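Local atomic coordinates of solute-binding protein (Thermoactinomyces vulgaris, PDB entry 2ZYO), a protein that binds maltodextrins such as maltotetraose, and also cyclodextrins, and probably hands them to a membrane transporter for sugar uptake. Residues P18-N26 and D68-T79; K306-K314 and Q322-I331. All coordinates share one frame; numbering follows the deposited sequence.

How the contacts relate
Contact 1 comes first along the chain and is complete before contact 2 begins: the first joins the N-terminal strand 20-25 to the end of helix 61-71 and the start of strand 77-81, the second joins helix 306-316 to the short helices 323-326 and 329-332. Their centres lie about 27 Å apart, and a gap of about 5 Å separates their nearest atoms. Two elements link them indirectly. Lys126 of strand 120-136 pairs with Glu25 of contact 1 and touches Arg312 of contact 2, and helix 30-47 supplies Thr36 to Glu25 and Trp39 to Ser311. Chain parts more than two hundred residues apart are thus brought together, as in periplasmic-binding-protein folds, whose lobes are each built from discontinuous segments.

Contact 1: residues P18-N26 and D68-T79; sequences PDKLVVWEN and DGPAGKGADLVT
Lys20 and Asp76 are bridged by a water that donates to the backbone O of Lys20 and to Asp76 OD2, while the ammonium of Lys20 pairs with Glu52. Leu21 CD2 abuts Asp76 OD2 at 3.7 Å, the two side chains crossing at about a right angle. The N-H of Val22 points at the anti lone pair of Asp76 OD2 (2.8 Å, 162° at the hydrogen); the other oxygen of Asp76 is bonded by Ser290, so both ends of the carboxylate are held. Val22 O accepts twice, from Asp76 N at 2.8 Å, tilted from the carbonyl plane, and from Leu77 N at 3.1 Å, nearly along the C=O axis. Val23 forms the single beta bridge, with Leu77; its CG2 packs on Leu77 CB, and Leu299 of helix 293-302 touches both side chains. Trp24 N closes the backbone pairing on Leu77 O in a nearly straight bond of 3.1 Å. With CG anti to the carbonyl carbon, the indole swings back over Ala75, whose CB sits 3.3 Å from the centroid of the five-membered ring, only 1° off its normal: a CH-pi contact over the face. Val78 CG1 lies 3.7 Å from Trp24 CE3, and a water in the ring plane accepts from NE1 and donates to Lys73 O. Glu25 brings OE2 near Thr79 CG2; that oxygen accepts from Asn26 N, and OE1 is taken by Thr36 and Lys126. Strand axes 5.0 Å apart and 7° from parallel put 20-25 between 50-55 and 77-81, and helix 61-71 connects these two flanking parallel strands in a beta-alpha-beta crossover, as in an alpha/beta lobe of the periplasmic-binding-protein fold.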
loop_
_atom_site.group_PDB
_atom_site.type_symbol
_atom_site.label_atom_id
_atom_site.label_comp_id
_atom_site.label_asym_id
_atom_site.label_seq_id
_atom_site.Cartn_x
_atom_site.Cartn_y
_atom_site.Cartn_z
ATOM N N PRO A 18 25.880 -20.086 8.946
ATOM C CA PRO A 18 25.240 -19.792 10.224
ATOM C C PRO A 18 24.590 -21.037 10.807
ATOM O O PRO A 18 24.078 -21.872 10.062
ATOM C CB PRO A 18 24.169 -18.762 9.852
ATOM C CG PRO A 18 23.855 -19.042 8.424
ATOM C CD PRO A 18 25.145 -19.501 7.809
ATOM N N ASP A 19 24.624 -21.168 12.130
ATOM C CA ASP A 19 23.902 -22.246 12.793
ATOM C C ASP A 19 22.407 -21.969 12.697
ATOM O O ASP A 19 21.594 -22.894 12.617
ATOM C CB ASP A 19 24.325 -22.379 14.259
ATOM C CG ASP A 19 23.809 -21.244 15.126
ATOM O OD1 ASP A 19 24.285 -20.104 14.965
ATOM O OD2 ASP A 19 22.930 -21.497 15.973
ATOM N N LYS A 20 22.063 -20.682 12.701
ATOM C CA LYS A 20 20.678 -20.244 12.673
ATOM C C LYS A 20 20.531 -18.872 12.023
ATOM O O LYS A 20 21.439 -18.036 12.074
ATOM C CB LYS A 20 20.084 -20.227 14.087
ATOM C CG LYS A 20 20.505 -19.050 14.952
ATOM C CD LYS A 20 19.912 -19.127 16.355
ATOM C CE LYS A 20 18.423 -18.820 16.363
ATOM N NZ LYS A 20 17.913 -18.616 17.747
ATOM N N LEU A 21 19.379 -18.666 11.398
ATOM C CA LEU A 21 18.969 -17.354 10.933
ATOM C C LEU A 21 17.673 -17.016 11.650
ATOM O O LEU A 21 16.897 -17.912 11.985
ATOM C CB LEU A 21 18.775 -17.352 9.414
ATOM C CG LEU A 21 20.050 -17.563 8.585
ATOM C CD1 LEU A 21 19.716 -17.896 7.138
ATOM C CD2 LEU A 21 20.980 -16.350 8.669
ATOM N N VAL A 22 17.455 -15.730 11.906
ATOM C CA VAL A 22 16.266 -15.280 12.628
ATOM C C VAL A 22 15.389 -14.438 11.707
ATOM O O VAL A 22 15.884 -13.569 10.988
ATOM C CB VAL A 22 16.632 -14.489 13.914
ATOM C CG1 VAL A 22 15.378 -14.051 14.667
ATOM C CG2 VAL A 22 17.525 -15.324 14.831
ATOM N N VAL A 23 14.087 -14.714 11.742
ATOM C CA VAL A 23 13.109 -14.019 10.916
ATOM C C VAL A 23 12.006 -13.493 11.830
ATOM O O VAL A 23 11.496 -14.237 12.664
ATOM C CB VAL A 23 12.500 -14.980 9.862
ATOM C CG1 VAL A 23 11.345 -14.337 9.126
ATOM C CG2 VAL A 23 13.564 -15.438 8.864
ATOM N N TRP A 24 11.657 -12.215 11.687
ATOM C CA TRP A 24 10.503 -11.655 12.396
ATOM C C TRP A 24 9.308 -11.570 11.457
ATOM O O TRP A 24 9.411 -11.016 10.361
ATOM C CB TRP A 24 10.801 -10.266 12.965
ATOM C CG TRP A 24 11.791 -10.232 14.094
ATOM C CD1 TRP A 24 12.262 -11.292 14.815
ATOM C CD2 TRP A 24 12.404 -9.065 14.648
ATOM N NE1 TRP A 24 13.152 -10.857 15.770
ATOM C CE2 TRP A 24 13.252 -9.493 15.693
ATOM C CE3 TRP A 24 12.327 -7.697 14.355
ATOM C CZ2 TRP A 24 14.018 -8.601 16.449
ATOM C CZ3 TRP A 24 13.088 -6.809 15.108
ATOM C CH2 TRP A 24 13.924 -7.267 16.141
ATOM N N GLU A 25 8.179 -12.118 11.895
ATOM C CA GLU A 25 6.959 -12.124 11.095
ATOM C C GLU A 25 5.758 -11.649 11.915
ATOM O O GLU A 25 5.730 -11.808 13.139
ATOM C CB GLU A 25 6.709 -13.520 10.508
ATOM C CG GLU A 25 5.478 -13.650 9.598
ATOM C CD GLU A 25 5.516 -12.720 8.395
ATOM O OE1 GLU A 25 5.844 -13.198 7.291
ATOM O OE2 GLU A 25 5.222 -11.515 8.548
ATOM N N ASN A 26 4.782 -11.070 11.216
ATOM C CA ASN A 26 3.556 -10.521 11.805
ATOM C C ASN A 26 2.981 -11.347 12.952
ATOM O O ASN A 26 2.735 -12.543 12.805
ATOM C CB ASN A 26 2.495 -10.337 10.714
ATOM C CG ASN A 26 1.300 -9.524 11.184
ATOM O OD1 ASN A 26 1.290 -8.989 12.292
ATOM N ND2 ASN A 26 0.289 -9.421 10.330
ATOM N N ASP A 68 17.106 -4.068 19.374
ATOM C CA ASP A 68 17.663 -5.422 19.387
ATOM C C ASP A 68 18.850 -5.617 18.452
ATOM O O ASP A 68 19.752 -6.397 18.758
ATOM C CB ASP A 68 16.582 -6.455 19.059
ATOM C CG ASP A 68 15.565 -6.622 20.177
ATOM O OD1 ASP A 68 15.605 -5.855 21.163
ATOM O OD2 ASP A 68 14.721 -7.533 20.064
ATOM N N GLY A 69 18.838 -4.925 17.316
ATOM C CA GLY A 69 19.919 -5.015 16.330
ATOM C C GLY A 69 21.294 -4.713 16.908
ATOM O O GLY A 69 22.182 -5.568 16.867
ATOM N N PRO A 70 21.484 -3.488 17.443
ATOM C CA PRO A 70 22.733 -3.126 18.121
ATOM C C PRO A 70 23.083 -4.036 19.303
ATOM O O PRO A 70 24.262 -4.235 19.595
ATOM C CB PRO A 70 22.456 -1.704 18.620
ATOM C CG PRO A 70 21.432 -1.178 17.694
ATOM C CD PRO A 70 20.547 -2.350 17.401
ATOM N N ALA A 71 22.064 -4.581 19.967
ATOM C CA ALA A 71 22.255 -5.492 21.098
ATOM C C ALA A 71 22.714 -6.895 20.683
ATOM O O ALA A 71 23.104 -7.702 21.532
ATOM C CB ALA A 71 20.978 -5.572 21.927
ATOM N N GLY A 72 22.668 -7.178 19.382
ATOM C CA GLY A 72 23.067 -8.481 18.846
ATOM C C GLY A 72 21.960 -9.519 18.875
ATOM O O GLY A 72 22.195 -10.695 18.574
ATOM N N LYS A 73 20.752 -9.079 19.223
ATOM C CA LYS A 73 19.597 -9.966 19.379
ATOM C C LYS A 73 18.558 -9.754 18.274
ATOM O O LYS A 73 17.432 -10.257 18.357
ATOM C CB LYS A 73 18.952 -9.750 20.753
ATOM C CG LYS A 73 19.901 -9.918 21.933
ATOM C CD LYS A 73 19.281 -9.368 23.205
ATOM C CE LYS A 73 20.307 -9.272 24.320
ATOM N NZ LYS A 73 19.697 -8.806 25.596
ATOM N N GLY A 74 18.940 -9.010 17.240
ATOM C CA GLY A 74 18.025 -8.688 16.153
ATOM C C GLY A 74 17.851 -9.811 15.151
ATOM O O GLY A 74 18.681 -10.723 15.065
ATOM N N ALA A 75 16.763 -9.736 14.390
ATOM C CA ALA A 75 16.502 -10.671 13.298
ATOM C C ALA A 75 17.438 -10.427 12.125
ATOM O O ALA A 75 17.937 -9.321 11.937
ATOM C CB ALA A 75 15.068 -10.546 12.838
ATOM N N ASP A 76 17.668 -11.466 11.330
ATOM C CA ASP A 76 18.387 -11.307 10.074
ATOM C C ASP A 76 17.454 -10.739 9.013
ATOM O O ASP A 76 17.829 -9.832 8.264
ATOM C CB ASP A 76 18.984 -12.639 9.628
ATOM C CG ASP A 76 20.014 -13.162 10.606
ATOM O OD1 ASP A 76 21.140 -12.627 10.623
ATOM O OD2 ASP A 76 19.695 -14.100 11.367
ATOM N N LEU A 77 16.233 -11.269 8.968
ATOM C CA LEU A 77 15.217 -10.782 8.042
ATOM C C LEU A 77 14.049 -10.168 8.798
ATOM O O LEU A 77 13.554 -10.742 9.769
ATOM C CB LEU A 77 14.723 -11.905 7.122
ATOM C CG LEU A 77 15.731 -12.628 6.217
ATOM C CD1 LEU A 77 14.994 -13.581 5.294
ATOM C CD2 LEU A 77 16.585 -11.656 5.406
ATOM N N VAL A 78 13.632 -8.990 8.342
ATOM C CA VAL A 78 12.519 -8.252 8.935
ATOM C C VAL A 78 11.534 -7.849 7.840
ATOM O O VAL A 78 11.836 -7.970 6.650
ATOM C CB VAL A 78 13.005 -6.993 9.700
ATOM C CG1 VAL A 78 13.805 -7.391 10.942
ATOM C CG2 VAL A 78 13.836 -6.088 8.790
ATOM N N THR A 79 10.357 -7.376 8.242
ATOM C CA THR A 79 9.312 -7.021 7.289
ATOM C C THR A 79 8.384 -5.922 7.805
ATOM O O THR A 79 8.000 -5.921 8.973
ATOM C CB THR A 79 8.499 -8.273 6.840
ATOM O OG1 THR A 79 7.513 -7.897 5.874
ATOM C CG2 THR A 79 7.828 -8.967 8.020
HETATM O O HOH W 1 21.578 -15.273 12.779
HETATM O O HOH W 2 14.969 -11.963 17.744
#

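Contact 2: residues K306-K314 and Q322-I331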
loop_
_atom_site.group_PDB
_atom_site.type_symbol
_atom_site.label_atom_id
_atom_site.label_comp_id
_atom_site.label_asym_id
_atom_site.label_seq_id
_atom_site.Cartn_x
_atom_site.Cartn_y
_atom_site.Cartn_z
ATOM N N LYS A 306 8.541 -18.540 -6.615
ATOM C CA LYS A 306 7.223 -18.783 -7.196
ATOM C C LYS A 306 6.404 -19.748 -6.332
ATOM O O LYS A 306 5.245 -19.477 -6.023
ATOM C CB LYS A 306 7.349 -19.307 -8.629
ATOM C CG LYS A 306 6.018 -19.431 -9.361
ATOM C CD LYS A 306 6.209 -19.985 -10.765
ATOM C CE LYS A 306 4.873 -20.374 -11.389
ATOM N NZ LYS A 306 5.024 -20.997 -12.736
ATOM N N GLU A 307 7.027 -20.853 -5.925
ATOM C CA GLU A 307 6.375 -21.857 -5.087
ATOM C C GLU A 307 5.951 -21.298 -3.726
ATOM O O GLU A 307 4.826 -21.531 -3.279
ATOM C CB GLU A 307 7.296 -23.068 -4.894
ATOM C CG GLU A 307 6.622 -24.270 -4.245
ATOM C CD GLU A 307 7.580 -25.414 -3.942
ATOM O OE1 GLU A 307 8.809 -25.253 -4.120
ATOM O OE2 GLU A 307 7.096 -26.483 -3.520
ATOM N N ALA A 308 6.856 -20.569 -3.075
ATOM C CA ALA A 308 6.589 -20.015 -1.746
ATOM C C ALA A 308 5.476 -18.973 -1.766
ATOM O O ALA A 308 4.619 -18.964 -0.882
ATOM C CB ALA A 308 7.862 -19.429 -1.138
ATOM N N LEU A 309 5.484 -18.108 -2.779
ATOM C CA LEU A 309 4.487 -17.040 -2.871
ATOM C C LEU A 309 3.122 -17.513 -3.380
ATOM O O LEU A 309 2.097 -16.919 -3.040
ATOM C CB LEU A 309 5.013 -15.851 -3.685
ATOM C CG LEU A 309 6.159 -15.048 -3.052
ATOM C CD1 LEU A 309 6.548 -13.870 -3.929
ATOM C CD2 LEU A 309 5.815 -14.569 -1.643
ATOM N N ALA A 310 3.109 -18.576 -4.186
ATOM C CA ALA A 310 1.853 -19.221 -4.576
ATOM C C ALA A 310 1.168 -19.753 -3.322
ATOM O O ALA A 310 -0.025 -19.522 -3.107
ATOM C CB ALA A 310 2.103 -20.348 -5.565
ATOM N N SER A 311 1.947 -20.445 -2.492
ATOM C CA SER A 311 1.494 -20.929 -1.190
ATOM C C SER A 311 1.037 -19.780 -0.292
ATOM O O SER A 311 -0.038 -19.847 0.313
ATOM C CB SER A 311 2.611 -21.732 -0.517
ATOM O OG SER A 311 2.380 -21.901 0.870
ATOM N N ARG A 312 1.847 -18.724 -0.218
ATOM C CA ARG A 312 1.502 -17.561 0.604
ATOM C C ARG A 312 0.182 -16.918 0.184
ATOM O O ARG A 312 -0.640 -16.580 1.038
ATOM C CB ARG A 312 2.620 -16.514 0.611
ATOM C CG ARG A 312 2.438 -15.503 1.729
ATOM C CD ARG A 312 3.521 -14.444 1.788
ATOM N NE ARG A 312 3.326 -13.622 2.982
ATOM C CZ ARG A 312 2.515 -12.567 3.051
ATOM N NH1 ARG A 312 1.827 -12.171 1.988
ATOM N NH2 ARG A 312 2.393 -11.905 4.192
ATOM N N PHE A 313 -0.026 -16.762 -1.122
ATOM C CA PHE A 313 -1.279 -16.191 -1.607
ATOM C C PHE A 313 -2.484 -17.036 -1.200
ATOM O O PHE A 313 -3.482 -16.508 -0.713
ATOM C CB PHE A 313 -1.280 -15.992 -3.124
ATOM C CG PHE A 313 -2.651 -15.740 -3.681
ATOM C CD1 PHE A 313 -3.298 -14.529 -3.443
ATOM C CD2 PHE A 313 -3.316 -16.726 -4.400
ATOM C CE1 PHE A 313 -4.578 -14.298 -3.928
ATOM C CE2 PHE A 313 -4.599 -16.504 -4.889
ATOM C CZ PHE A 313 -5.229 -15.287 -4.654
ATOM N N LYS A 314 -2.382 -18.345 -1.405
ATOM C CA LYS A 314 -3.491 -19.255 -1.122
ATOM C C LYS A 314 -3.852 -19.286 0.366
ATOM O O LYS A 314 -5.027 -19.419 0.720
ATOM C CB LYS A 314 -3.189 -20.660 -1.657
ATOM C CG LYS A 314 -3.135 -20.731 -3.184
ATOM C CD LYS A 314 -2.688 -22.099 -3.674
ATOM C CE LYS A 314 -2.394 -22.081 -5.165
ATOM N NZ LYS A 314 -1.904 -23.400 -5.654
ATOM N N GLN A 322 4.532 -11.172 -8.045
ATOM C CA GLN A 322 5.440 -12.073 -8.728
ATOM C C GLN A 322 4.878 -12.242 -10.137
ATOM O O GLN A 322 3.711 -12.606 -10.297
ATOM C CB GLN A 322 5.469 -13.409 -7.975
ATOM C CG GLN A 322 6.786 -14.184 -8.054
ATOM C CD GLN A 322 6.900 -15.096 -9.272
ATOM O OE1 GLN A 322 7.927 -15.741 -9.467
ATOM N NE2 GLN A 322 5.854 -15.152 -10.091
ATOM N N LYS A 323 5.705 -11.967 -11.147
ATOM C CA LYS A 323 5.243 -11.842 -12.543
ATOM C C LYS A 323 4.393 -13.013 -13.040
ATOM O O LYS A 323 3.297 -12.810 -13.566
ATOM C CB LYS A 323 6.419 -11.598 -13.495
ATOM C CG LYS A 323 7.035 -10.213 -13.396
ATOM C CD LYS A 323 8.048 -10.002 -14.506
ATOM C CE LYS A 323 8.658 -8.616 -14.458
ATOM N NZ LYS A 323 9.750 -8.471 -15.455
ATOM N N GLU A 324 4.903 -14.231 -12.877
ATOM C CA GLU A 324 4.182 -15.426 -13.320
ATOM C C GLU A 324 2.880 -15.634 -12.553
ATOM O O GLU A 324 1.858 -15.993 -13.142
ATOM C CB GLU A 324 5.059 -16.673 -13.204
ATOM C CG GLU A 324 6.138 -16.777 -14.266
ATOM C CD GLU A 324 6.676 -18.185 -14.393
ATOM O OE1 GLU A 324 5.963 -19.044 -14.950
ATOM O OE2 GLU A 324 7.806 -18.437 -13.931
ATOM N N LEU A 325 2.918 -15.400 -11.243
ATOM C CA LEU A 325 1.749 -15.608 -10.391
ATOM C C LEU A 325 0.621 -14.627 -10.699
ATOM O O LEU A 325 -0.556 -14.982 -10.603
ATOM C CB LEU A 325 2.128 -15.549 -8.907
ATOM C CG LEU A 325 3.016 -16.686 -8.387
ATOM C CD1 LEU A 325 3.380 -16.463 -6.929
ATOM C CD2 LEU A 325 2.348 -18.043 -8.568
ATOM N N LEU A 326 0.986 -13.404 -11.080
ATOM C CA LEU A 326 0.006 -12.387 -11.461
ATOM C C LEU A 326 -0.746 -12.765 -12.739
ATOM O O LEU A 326 -1.860 -12.293 -12.974
ATOM C CB LEU A 326 0.680 -11.018 -11.615
ATOM C CG LEU A 326 1.191 -10.348 -10.335
ATOM C CD1 LEU A 326 2.030 -9.122 -10.663
ATOM C CD2 LEU A 326 0.042 -9.981 -9.405
ATOM N N ASN A 327 -0.127 -13.623 -13.549
ATOM C CA ASN A 327 -0.725 -14.111 -14.790
ATOM C C ASN A 327 -1.426 -15.463 -14.618
ATOM O O ASN A 327 -2.016 -15.995 -15.564
ATOM C CB ASN A 327 0.342 -14.190 -15.887
ATOM C CG ASN A 327 0.778 -12.817 -16.380
ATOM O OD1 ASN A 327 1.938 -12.428 -16.233
ATOM N ND2 ASN A 327 -0.155 -12.075 -16.964
ATOM N N ASP A 328 -1.365 -15.997 -13.400
ATOM C CA ASP A 328 -1.953 -17.291 -13.055
ATOM C C ASP A 328 -3.449 -17.158 -12.749
ATOM O O ASP A 328 -3.874 -16.154 -12.166
ATOM C CB ASP A 328 -1.209 -17.882 -11.849
ATOM C CG ASP A 328 -1.530 -19.346 -11.613
ATOM O OD1 ASP A 328 -0.721 -20.202 -12.026
ATOM O OD2 ASP A 328 -2.588 -19.644 -11.020
ATOM N N PRO A 329 -4.259 -18.165 -13.147
ATOM C CA PRO A 329 -5.689 -18.181 -12.811
ATOM C C PRO A 329 -6.009 -18.014 -11.319
ATOM O O PRO A 329 -7.103 -17.556 -10.986
ATOM C CB PRO A 329 -6.147 -19.560 -13.295
ATOM C CG PRO A 329 -5.212 -19.896 -14.389
ATOM C CD PRO A 329 -3.887 -19.329 -13.975
ATOM N N MET A 330 -5.074 -18.368 -10.435
ATOM C CA MET A 330 -5.280 -18.185 -8.991
ATOM C C MET A 330 -5.511 -16.712 -8.626
ATOM O O MET A 330 -6.166 -16.407 -7.629
ATOM C CB MET A 330 -4.127 -18.788 -8.170
ATOM C CG MET A 330 -2.836 -17.967 -8.145
ATOM S SD MET A 330 -1.558 -18.654 -7.071
ATOM C CE MET A 330 -1.026 -20.078 -8.023
ATOM N N ILE A 331 -4.972 -15.815 -9.447
ATOM C CA ILE A 331 -5.177 -14.379 -9.288
ATOM C C ILE A 331 -6.277 -13.882 -10.231
ATOM O O ILE A 331 -7.239 -13.244 -9.796
ATOM C CB ILE A 331 -3.864 -13.584 -9.543
ATOM C CG1 ILE A 331 -2.761 -13.998 -8.555
ATOM C CG2 ILE A 331 -4.117 -12.075 -9.505
ATOM C CD1 ILE A 331 -3.029 -13.667 -7.093
#
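Ala310 and Leu325 bring their CA atoms within 6.8 Å, and Lys314 and Met330 come to 8.1 Å, so one side of helix 306-316 runs past a weakly bonded helical turn at 323-326, then the short helix 329-332. Leu325 reaches between Lys306, Leu309 and Ala310: CD1 is 3.7 Å from Leu309 CB and CD2 is 3.8 Å from Ala310 CB. At the exposed margin, the extended Lys306 crosses Glu324 and makes a salt bridge, NZ to OE1 at 3.1 Å, from above the carboxylate plane. This is helix-on-helix packing within a bacterial solute-binding protein, and Asp328, as N-cap, fixes the start of helix 329-332 by accepting from Met330 N (2.9 Å, 168°). Further along, Phe313 turns its ring to the same helix, CG anti to the backbone N (chi1 166°). Ile331 CD1 stands over the ring centre, 3.6 Å from the centroid and 11° off the normal, a CH-pi contact. Met330 makes a Met-aromatic contact, SD 3.7 Å from Phe313 CD2 at an oblique approach, while its CE meets Ala310 CB and Lys314 CE. With an alanine for Phe313, Ile331 CD1 and Met330 SD would probably lose their aromatic partner, leaving a gap between the helices.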